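Local atomic coordinates of glutamine cyclotransferase (PDB entry 3MBR), a protein that probably cyclises the N-terminal glutamine of peptides to pyroglutamate, and binds a calcium ion within its five-bladed beta-propeller. Residues L26-G31 with A210-H215; H215-V220 with E230-P235. The protein carries 1 engineered substitution. All blocks are in the same frame, centred on the assembly; numbering follows the deposited sequence.

Contact 1. Residues L26-G31 with A210-H215. With CA (calcium ion), chain B.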
ATOM      1  N   LEU A  26      -3.301   0.901  -2.088  1.00 16.08           N
ATOM      2  CA  LEU A  26      -3.711   0.487  -3.441  1.00 15.38           C
ATOM      3  C   LEU A  26      -3.561  -1.022  -3.566  1.00 15.26           C
ATOM      4  O   LEU A  26      -2.599  -1.605  -3.006  1.00 17.38           O
ATOM      5  CB  LEU A  26      -2.729   1.159  -4.452  1.00 15.78           C
ATOM      6  CG  LEU A  26      -3.092   1.089  -5.945  1.00 15.06           C
ATOM      7  CD1 LEU A  26      -4.197   2.044  -6.305  1.00 18.07           C
ATOM      8  CD2 LEU A  26      -1.809   1.414  -6.760  1.00 17.28           C
ATOM      9  N   PHE A  27      -4.498  -1.649  -4.291  1.00 15.88           N
ATOM     10  CA  PHE A  27      -4.265  -3.067  -4.666  1.00 16.26           C
ATOM     11  C   PHE A  27      -4.891  -3.329  -5.993  1.00 16.25           C
ATOM     12  O   PHE A  27      -5.672  -2.451  -6.500  1.00 17.85           O
ATOM     13  CB  PHE A  27      -4.699  -4.060  -3.588  1.00 16.44           C
ATOM     14  CG  PHE A  27      -6.176  -4.102  -3.317  1.00 17.53           C
ATOM     15  CD1 PHE A  27      -7.033  -4.827  -4.154  1.00 17.65           C
ATOM     16  CD2 PHE A  27      -6.726  -3.475  -2.178  1.00 17.58           C
ATOM     17  CE1 PHE A  27      -8.457  -4.928  -3.883  1.00 18.84           C
ATOM     18  CE2 PHE A  27      -8.150  -3.574  -1.934  1.00 19.50           C
ATOM     19  CZ  PHE A  27      -8.984  -4.312  -2.770  1.00 18.98           C
ATOM     20  N   TYR A  28      -4.634  -4.437  -6.610  1.00 16.85           N
ATOM     21  CA  TYR A  28      -5.182  -4.748  -7.912  1.00 16.46           C
ATOM     22  C   TYR A  28      -5.953  -6.061  -7.757  1.00 17.97           C
ATOM     23  O   TYR A  28      -5.515  -7.038  -7.106  1.00 21.36           O
ATOM     24  CB  TYR A  28      -4.021  -4.984  -8.883  1.00 19.16           C
ATOM     25  CG  TYR A  28      -4.418  -5.482 -10.247  1.00 20.73           C
ATOM     26  CD1 TYR A  28      -4.671  -6.822 -10.455  1.00 22.77           C
ATOM     27  CD2 TYR A  28      -4.605  -4.620 -11.279  1.00 22.08           C
ATOM     28  CE1 TYR A  28      -5.039  -7.342 -11.694  1.00 26.22           C
ATOM     29  CE2 TYR A  28      -4.965  -5.122 -12.566  1.00 25.70           C
ATOM     30  CZ  TYR A  28      -5.180  -6.482 -12.713  1.00 25.57           C
ATOM     31  OH  TYR A  28      -5.503  -6.993 -13.974  1.00 31.62           O
ATOM     32  N   LEU A  29      -7.099  -6.110  -8.411  1.00 19.33           N
ATOM     33  CA  LEU A  29      -7.834  -7.360  -8.356  1.00 23.17           C
ATOM     34  C   LEU A  29      -8.718  -7.529  -9.587  1.00 25.73           C
ATOM     35  O   LEU A  29      -9.499  -6.606  -9.874  1.00 25.64           O
ATOM     36  CB  LEU A  29      -8.741  -7.368  -7.051  1.00 24.88           C
ATOM     37  CG  LEU A  29      -9.612  -8.638  -6.953  1.00 28.64           C
ATOM     38  CD1 LEU A  29      -8.682  -9.745  -6.754  1.00 32.53           C
ATOM     39  CD2 LEU A  29     -10.558  -8.387  -5.688  1.00 29.63           C
ATOM     40  N   ARG A  30      -8.562  -8.668 -10.302  1.00 27.92           N
ATOM     41  CA  ARG A  30      -9.460  -9.006 -11.452  1.00 32.96           C
ATOM     42  C   ARG A  30      -9.575  -7.813 -12.419  1.00 32.34           C
ATOM     43  O   ARG A  30     -10.679  -7.442 -12.898  1.00 37.20           O
ATOM     44  CB  ARG A  30     -10.885  -9.331 -10.937  1.00 36.42           C
ATOM     45  CG  ARG A  30     -11.387 -10.751 -10.683  1.00 47.93           C
ATOM     46  CD  ARG A  30     -10.696 -11.618  -9.646  1.00 54.61           C
ATOM     47  NE  ARG A  30     -11.279 -11.797  -8.274  1.00 58.32           N
ATOM     48  CZ  ARG A  30     -12.346 -11.202  -7.725  1.00 55.30           C
ATOM     49  NH1 ARG A  30     -13.109 -10.344  -8.389  1.00 53.43           N
ATOM     50  NH2 ARG A  30     -12.647 -11.476  -6.472  1.00 58.49           N
ATOM     51  N   GLY A  31      -8.473  -7.205 -12.744  1.00 33.05           N
ATOM     52  CA  GLY A  31      -8.420  -6.209 -13.763  1.00 33.71           C
ATOM     53  C   GLY A  31      -8.703  -4.793 -13.319  1.00 32.44           C
ATOM     54  O   GLY A  31      -8.552  -3.868 -14.107  1.00 37.75           O
ATOM     55  N   ALA A 210       0.667  -1.699  -6.082  1.00 14.95           N
ATOM     56  CA  ALA A 210      -0.289  -2.764  -6.347  1.00 14.71           C
ATOM     57  C   ALA A 210       0.314  -3.834  -7.297  1.00 15.86           C
ATOM     58  O   ALA A 210       0.861  -3.456  -8.325  1.00 19.19           O
ATOM     59  CB  ALA A 210      -1.584  -2.238  -6.946  1.00 16.60           C
ATOM     60  N   PHE A 211       0.148  -5.091  -7.019  1.00 16.23           N
ATOM     61  CA  PHE A 211       0.696  -6.119  -7.845  1.00 17.45           C
ATOM     62  C   PHE A 211      -0.425  -6.959  -8.458  1.00 18.03           C
ATOM     63  O   PHE A 211      -1.372  -7.419  -7.745  1.00 18.66           O
ATOM     64  CB  PHE A 211       1.607  -7.013  -6.988  1.00 18.41           C
ATOM     65  CG  PHE A 211       2.284  -8.058  -7.783  1.00 18.73           C
ATOM     66  CD1 PHE A 211       3.099  -7.732  -8.852  1.00 20.61           C
ATOM     67  CD2 PHE A 211       2.136  -9.406  -7.441  1.00 22.61           C
ATOM     68  CE1 PHE A 211       3.775  -8.713  -9.597  1.00 22.99           C
ATOM     69  CE2 PHE A 211       2.863 -10.414  -8.163  1.00 23.19           C
ATOM     70  CZ  PHE A 211       3.635 -10.057  -9.233  1.00 23.33           C
ATOM     71  N   ASP A 212      -0.387  -7.088  -9.783  1.00 18.30           N
ATOM     72  CA  ASP A 212      -1.278  -7.984 -10.540  1.00 20.10           C
ATOM     73  C   ASP A 212      -0.519  -9.292 -10.669  1.00 22.13           C
ATOM     74  O   ASP A 212       0.385  -9.383 -11.499  1.00 21.35           O
ATOM     75  CB  ASP A 212      -1.512  -7.328 -11.905  1.00 19.22           C
ATOM     76  CG  ASP A 212      -2.130  -8.273 -12.932  1.00 21.36           C
ATOM     77  OD1 ASP A 212      -2.290  -7.809 -14.090  1.00 22.21           O
ATOM     78  OD2 ASP A 212      -2.460  -9.439 -12.623  1.00 23.18           O
ATOM     79  N   ALA A 213      -0.857 -10.291  -9.806  1.00 24.04           N
ATOM     80  CA  ALA A 213      -0.065 -11.487  -9.867  1.00 25.36           C
ATOM     81  C   ALA A 213      -0.333 -12.323 -11.088  1.00 27.99           C
ATOM     82  O   ALA A 213       0.575 -13.074 -11.524  1.00 31.23           O
ATOM     83  CB  ALA A 213      -0.226 -12.340  -8.578  1.00 27.86           C
ATOM     84  N   GLU A 214      -1.539 -12.193 -11.665  1.00 27.83           N
ATOM     85  CA  GLU A 214      -1.828 -13.059 -12.833  1.00 29.19           C
ATOM     86  C   GLU A 214      -0.907 -12.726 -14.027  1.00 28.51           C
ATOM     87  O   GLU A 214      -0.490 -13.582 -14.810  1.00 31.90           O
ATOM     88  CB  GLU A 214      -3.296 -12.873 -13.194  1.00 30.87           C
ATOM     89  CG  GLU A 214      -3.712 -13.649 -14.434  1.00 37.28           C
ATOM     90  CD  GLU A 214      -5.166 -13.507 -14.790  1.00 46.45           C
ATOM     91  OE1 GLU A 214      -5.551 -14.099 -15.864  1.00 52.73           O
ATOM     92  OE2 GLU A 214      -5.917 -12.845 -14.011  1.00 51.01           O
ATOM     93  N   HIS A 215      -0.641 -11.436 -14.200  1.00 26.20           N
ATOM     94  CA  HIS A 215       0.143 -11.007 -15.345  1.00 25.93           C
ATOM     95  C   HIS A 215       1.505 -10.458 -14.974  1.00 25.47           C
ATOM     96  O   HIS A 215       2.211 -10.020 -15.862  1.00 28.41           O
ATOM     97  CB  HIS A 215      -0.608  -9.956 -16.174  1.00 25.30           C
ATOM     98  CG  HIS A 215      -1.984 -10.373 -16.556  1.00 26.04           C
ATOM     99  ND1 HIS A 215      -3.116  -9.938 -15.879  1.00 25.59           N
ATOM    100  CD2 HIS A 215      -2.433 -11.204 -17.549  1.00 26.13           C
ATOM    101  CE1 HIS A 215      -4.188 -10.479 -16.442  1.00 27.00           C
ATOM    102  NE2 HIS A 215      -3.806 -11.259 -17.444  1.00 30.18           N
TER
HETATM  103 CA    CA B 300      -0.712  -2.171  -1.825  1.00 20.79          CA
HETATM  104  O   HOH W   1      -2.671  -6.274  -5.507  1.00 16.11           O
HETATM  105  O   HOH W   2      -3.664  -9.695  -7.890  1.00 36.20           O
HETATM  106  O   HOH W   3      -2.332  -3.001  -0.222  1.00 18.99           O
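Tyr28 and Asp212 stack on each other where two neighbouring blades of the five-bladed beta-propeller meet, each blade contributing its inner strand, 23-29 and 206-212. The strand segments are nearly parallel, 14° apart, yet no clear hydrogen bond passes directly between them, and the seam depends on side chains and water. Tyr28 illustrates this from root to tip. Tyr28 CB lies 4.2 Å from Ala210 CB and also brushes Phe211 O. CG is anti to the backbone N (chi1 173°), and from there the ring runs alongside the Asp212 side chain, CG and CD1 meeting Asp212 CB, which forms a CH-pi contact 3.6 Å from the ring centroid of Tyr28. Further out, CE1 of Tyr28 is 3.3 Å from Asp212 CG, and ring and carboxylate planes are only 12° apart. CZ lies against the same carboxylate, and OH receives a weak hydrogen bond from Arg217 NH2. The carboxylate is firmly oriented. His215 ND1 binds Asp212 OD1 at 2.9 Å through the syn lone pair, Arg217 NE forms a salt bridge to the same oxygen, and backbone N of His215 meets OD2 from above the carboxylate plane, an Asx motif. Between the backbones, water 1 takes the N-H of Tyr28 N at 2.9 Å and probably donates to Phe211 O at 2.8 Å. At the inner end, Leu26 CD2 packs on Ala210 CB at 3.7 Å. Leu26 also serves the metal site completed by Glu154, Leu155, Glu156, Ile209 and water 3: its carbonyl O binds the calcium ion at 2.3 Å.

Contact 2. Residues H215-V220 with E230-P235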
ATOM      1  N   HIS A 215      -0.641 -11.436 -14.200  1.00 26.20           N
ATOM      2  CA  HIS A 215       0.143 -11.007 -15.345  1.00 25.93           C
ATOM      3  C   HIS A 215       1.505 -10.458 -14.974  1.00 25.47           C
ATOM      4  O   HIS A 215       2.211 -10.020 -15.862  1.00 28.41           O
ATOM      5  CB  HIS A 215      -0.608  -9.956 -16.174  1.00 25.30           C
ATOM      6  CG  HIS A 215      -1.984 -10.373 -16.556  1.00 26.04           C
ATOM      7  ND1 HIS A 215      -3.116  -9.938 -15.879  1.00 25.59           N
ATOM      8  CD2 HIS A 215      -2.433 -11.204 -17.549  1.00 26.13           C
ATOM      9  CE1 HIS A 215      -4.188 -10.479 -16.442  1.00 27.00           C
ATOM     10  NE2 HIS A 215      -3.806 -11.259 -17.444  1.00 30.18           N
ATOM     11  N   ASP A 216       1.861 -10.524 -13.668  1.00 24.99           N
ATOM     12  CA  ASP A 216       3.130 -10.053 -13.119  1.00 24.82           C
ATOM     13  C   ASP A 216       3.336  -8.593 -13.455  1.00 23.05           C
ATOM     14  O   ASP A 216       4.374  -8.244 -14.017  1.00 25.94           O
ATOM     15  CB  ASP A 216       4.290 -10.943 -13.665  1.00 26.71           C
ATOM     16  CG  ASP A 216       5.666 -10.629 -13.009  1.00 34.79           C
ATOM     17  OD1 ASP A 216       5.755  -9.996 -11.920  1.00 36.98           O
ATOM     18  OD2 ASP A 216       6.659 -11.055 -13.640  1.00 41.41           O
ATOM     19  N   ARG A 217       2.374  -7.756 -13.089  1.00 19.77           N
ATOM     20  CA  ARG A 217       2.519  -6.302 -13.311  1.00 19.27           C
ATOM     21  C   ARG A 217       2.550  -5.602 -11.963  1.00 17.83           C
ATOM     22  O   ARG A 217       1.605  -5.790 -11.151  1.00 19.50           O
ATOM     23  CB  ARG A 217       1.345  -5.761 -14.151  1.00 18.45           C
ATOM     24  CG  ARG A 217       1.197  -6.466 -15.519  1.00 18.36           C
ATOM     25  CD  ARG A 217       0.178  -5.781 -16.390  1.00 18.09           C
ATOM     26  NE  ARG A 217      -1.154  -5.899 -15.830  1.00 19.40           N
ATOM     27  CZ  ARG A 217      -2.218  -5.229 -16.283  1.00 19.45           C
ATOM     28  NH1 ARG A 217      -2.099  -4.421 -17.379  1.00 19.45           N
ATOM     29  NH2 ARG A 217      -3.385  -5.412 -15.716  1.00 21.33           N
ATOM     30  N   LEU A 218       3.493  -4.694 -11.795  1.00 16.94           N
ATOM     31  CA  LEU A 218       3.654  -3.932 -10.567  1.00 15.97           C
ATOM     32  C   LEU A 218       3.287  -2.487 -10.858  1.00 15.77           C
ATOM     33  O   LEU A 218       3.867  -1.892 -11.792  1.00 17.57           O
ATOM     34  CB  LEU A 218       5.100  -4.065 -10.095  1.00 16.85           C
ATOM     35  CG  LEU A 218       5.357  -3.372  -8.748  1.00 17.62           C
ATOM     36  CD1 LEU A 218       4.513  -3.931  -7.657  1.00 18.82           C
ATOM     37  CD2 LEU A 218       6.873  -3.531  -8.405  1.00 20.50           C
ATOM     38  N   PHE A 219       2.353  -1.881 -10.092  1.00 15.45           N
ATOM     39  CA  PHE A 219       1.938  -0.509 -10.327  1.00 15.15           C
ATOM     40  C   PHE A 219       2.256   0.357  -9.096  1.00 14.74           C
ATOM     41  O   PHE A 219       2.088  -0.086  -7.952  1.00 15.58           O
ATOM     42  CB  PHE A 219       0.406  -0.489 -10.493  1.00 16.17           C
ATOM     43  CG  PHE A 219      -0.078  -1.332 -11.662  1.00 15.63           C
ATOM     44  CD1 PHE A 219       0.136  -0.943 -12.990  1.00 18.09           C
ATOM     45  CD2 PHE A 219      -0.744  -2.517 -11.406  1.00 18.56           C
ATOM     46  CE1 PHE A 219      -0.360  -1.728 -14.032  1.00 19.31           C
ATOM     47  CE2 PHE A 219      -1.202  -3.283 -12.434  1.00 20.10           C
ATOM     48  CZ  PHE A 219      -1.004  -2.901 -13.739  1.00 19.68           C
ATOM     49  N   VAL A 220       2.632   1.612  -9.346  1.00 14.95           N
ATOM     50  CA  VAL A 220       2.850   2.539  -8.263  1.00 15.25           C
ATOM     51  C   VAL A 220       2.179   3.895  -8.546  1.00 15.92           C
ATOM     52  O   VAL A 220       2.178   4.358  -9.719  1.00 16.12           O
ATOM     53  CB  VAL A 220       4.364   2.768  -7.944  1.00 16.42           C
ATOM     54  CG1 VAL A 220       5.029   1.481  -7.554  1.00 18.08           C
ATOM     55  CG2 VAL A 220       5.120   3.332  -9.092  1.00 20.44           C
ATOM     56  N   GLU A 230       3.256   1.502 -14.389  1.00 17.16           N
ATOM     57  CA  GLU A 230       3.601   0.066 -14.345  1.00 17.49           C
ATOM     58  C   GLU A 230       5.111   0.027 -14.481  1.00 17.56           C
ATOM     59  O   GLU A 230       5.665   0.581 -15.420  1.00 18.70           O
ATOM     60  CB  GLU A 230       2.931  -0.668 -15.545  1.00 19.01           C
ATOM     61  CG  GLU A 230       3.259  -2.149 -15.580  1.00 20.53           C
ATOM     62  CD  GLU A 230       2.569  -2.865 -16.724  1.00 22.30           C
ATOM     63  OE1 GLU A 230       2.986  -4.000 -16.997  1.00 24.84           O
ATOM     64  OE2 GLU A 230       1.623  -2.296 -17.316  1.00 21.94           O
ATOM     65  N   ILE A 231       5.760  -0.657 -13.557  1.00 17.25           N
ATOM     66  CA  ILE A 231       7.235  -0.747 -13.540  1.00 18.75           C
ATOM     67  C   ILE A 231       7.666  -2.236 -13.506  1.00 20.15           C
ATOM     68  O   ILE A 231       6.970  -3.064 -12.938  1.00 21.34           O
ATOM     69  CB  ILE A 231       7.808   0.017 -12.366  1.00 18.92           C
ATOM     70  CG1 ILE A 231       7.406  -0.570 -11.051  1.00 19.26           C
ATOM     71  CG2 ILE A 231       7.498   1.527 -12.406  1.00 20.40           C
ATOM     72  CD1 ILE A 231       8.190   0.058  -9.869  1.00 22.30           C
ATOM     73  N   ARG A 232       8.791  -2.499 -14.161  1.00 21.50           N
ATOM     74  CA  ARG A 232       9.329  -3.842 -14.140  1.00 23.81           C
ATOM     75  C   ARG A 232      10.689  -3.792 -13.403  1.00 24.26           C
ATOM     76  O   ARG A 232      11.537  -2.986 -13.776  1.00 26.96           O
ATOM     77  CB  ARG A 232       9.479  -4.357 -15.584  1.00 27.41           C
ATOM     78  CG  ARG A 232       9.747  -5.920 -15.677  1.00 33.66           C
ATOM     79  CD  ARG A 232       8.350  -6.600 -15.754  1.00 42.06           C
ATOM     80  NE  ARG A 232       7.653  -6.379 -17.037  1.00 40.74           N
ATOM     81  CZ  ARG A 232       6.383  -5.887 -17.276  1.00 35.52           C
ATOM     82  NH1 ARG A 232       5.388  -5.451 -16.300  1.00 28.95           N
ATOM     83  NH2 ARG A 232       6.153  -5.877 -18.626  1.00 35.50           N
ATOM     84  N   LEU A 233      10.884  -4.566 -12.341  1.00 24.66           N
ATOM     85  CA  LEU A 233      12.147  -4.566 -11.597  1.00 27.00           C
ATOM     86  C   LEU A 233      13.231  -5.314 -12.372  1.00 28.39           C
ATOM     87  O   LEU A 233      12.949  -6.359 -13.003  1.00 30.56           O
ATOM     88  CB  LEU A 233      11.992  -5.245 -10.258  1.00 26.46           C
ATOM     89  CG  LEU A 233      10.885  -4.585  -9.363  1.00 27.17           C
ATOM     90  CD1 LEU A 233      10.956  -5.182  -7.966  1.00 30.75           C
ATOM     91  CD2 LEU A 233      11.067  -3.027  -9.295  1.00 25.76           C
ATOM     92  N   THR A 234      14.456  -4.784 -12.384  1.00 28.80           N
ATOM     93  CA  THR A 234      15.576  -5.465 -13.066  1.00 28.99           C
ATOM     94  C   THR A 234      16.166  -6.500 -12.140  1.00 31.21           C
ATOM     95  O   THR A 234      16.477  -6.177 -11.042  1.00 30.99           O
ATOM     96  CB  THR A 234      16.643  -4.394 -13.368  1.00 30.49           C
ATOM     97  OG1 THR A 234      16.012  -3.403 -14.189  1.00 32.89           O
ATOM     98  CG2 THR A 234      17.923  -4.986 -14.069  1.00 33.78           C
ATOM     99  N   PRO A 235      16.371  -7.755 -12.595  1.00 33.30           N
ATOM    100  CA  PRO A 235      16.925  -8.788 -11.682  1.00 33.39           C
ATOM    101  C   PRO A 235      18.249  -8.280 -11.081  1.00 33.98           C
ATOM    102  O   PRO A 235      19.039  -7.655 -11.807  1.00 32.93           O
ATOM    103  CB  PRO A 235      17.179  -9.981 -12.643  1.00 36.60           C
ATOM    104  CG  PRO A 235      16.035  -9.785 -13.703  1.00 39.04           C
ATOM    105  CD  PRO A 235      16.004  -8.323 -13.917  1.00 34.35           C
TER
HETATM  106  O   HOH W   4       5.769  -5.240 -13.583  1.00 22.11           O
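Leu218 and Ile231 form the apolar centre of a strongly twisted beta hairpin, strands 217-222 and 227-233, within one blade of the propeller; the two short strand segments are inclined at 123°. Leu218 CD2 lies 4.0 Å from Ile231 CG1, placed between the backbone N and carbonyl carbon of Ile231 (chi1 65°), where it also meets Leu218 O. Beyond it, Ile231 CD1 reaches Val220 CG1 at 4.2 Å, and Leu233 adds a looser apolar contact to Leu218 CD2. Beneath these side chains Ile231 N donates to Leu218 O, a bond of 2.9 Å that is nearly straight at 165°, and Glu230 CA adds a CA-H...O contact to the same oxygen. Phe219 and Glu230, a non-hydrogen-bonded pair, occupy the other face of the sheet, with Phe219 CE1 3.8 Å from Glu230 CB. Glu230 then runs out, fully extended, to the polar edge. There Glu230 OE1 lies 3.4 Å from Arg217 CD, touching the aliphatic part of that chain, while the Arg217 guanidinium turns one face to the edge of the Phe219 ring and pairs through NE with Asp212. The Glu230 carboxylate is held at both oxygens: OE2 is hydrogen-bonded to Tyr15 OH, and OE1 offers its anti lone pair to Arg232 NH1 in a salt bridge of 2.9 Å. Where the strands splay, water 4 bridges them: it accepts from Leu218 N and, at 2.8 Å, from Arg232 NH1, and donates to Ile231 O at 2.6 Å.

How the contacts relate
Contact 1 joins two blades and contact 2 lies within one, and the difference shows in their chemistry. The seam between 26-31 and 210-215 is mostly buried and lies nearer the centre of the chain, with the calcium ion at its inner end; contact 2 is only partly buried and has the direct backbone bond expected of a hairpin. Both use water where backbones separate. They share His215, and strands 206-212 and 217-222 are neighbours in one sheet, probably joined by a hydrogen bond from Phe219 N to Ala210 O. Arg217 of contact 2, reaching the Tyr28 and Asp212 side chains of contact 1, connects the two at the polar edge.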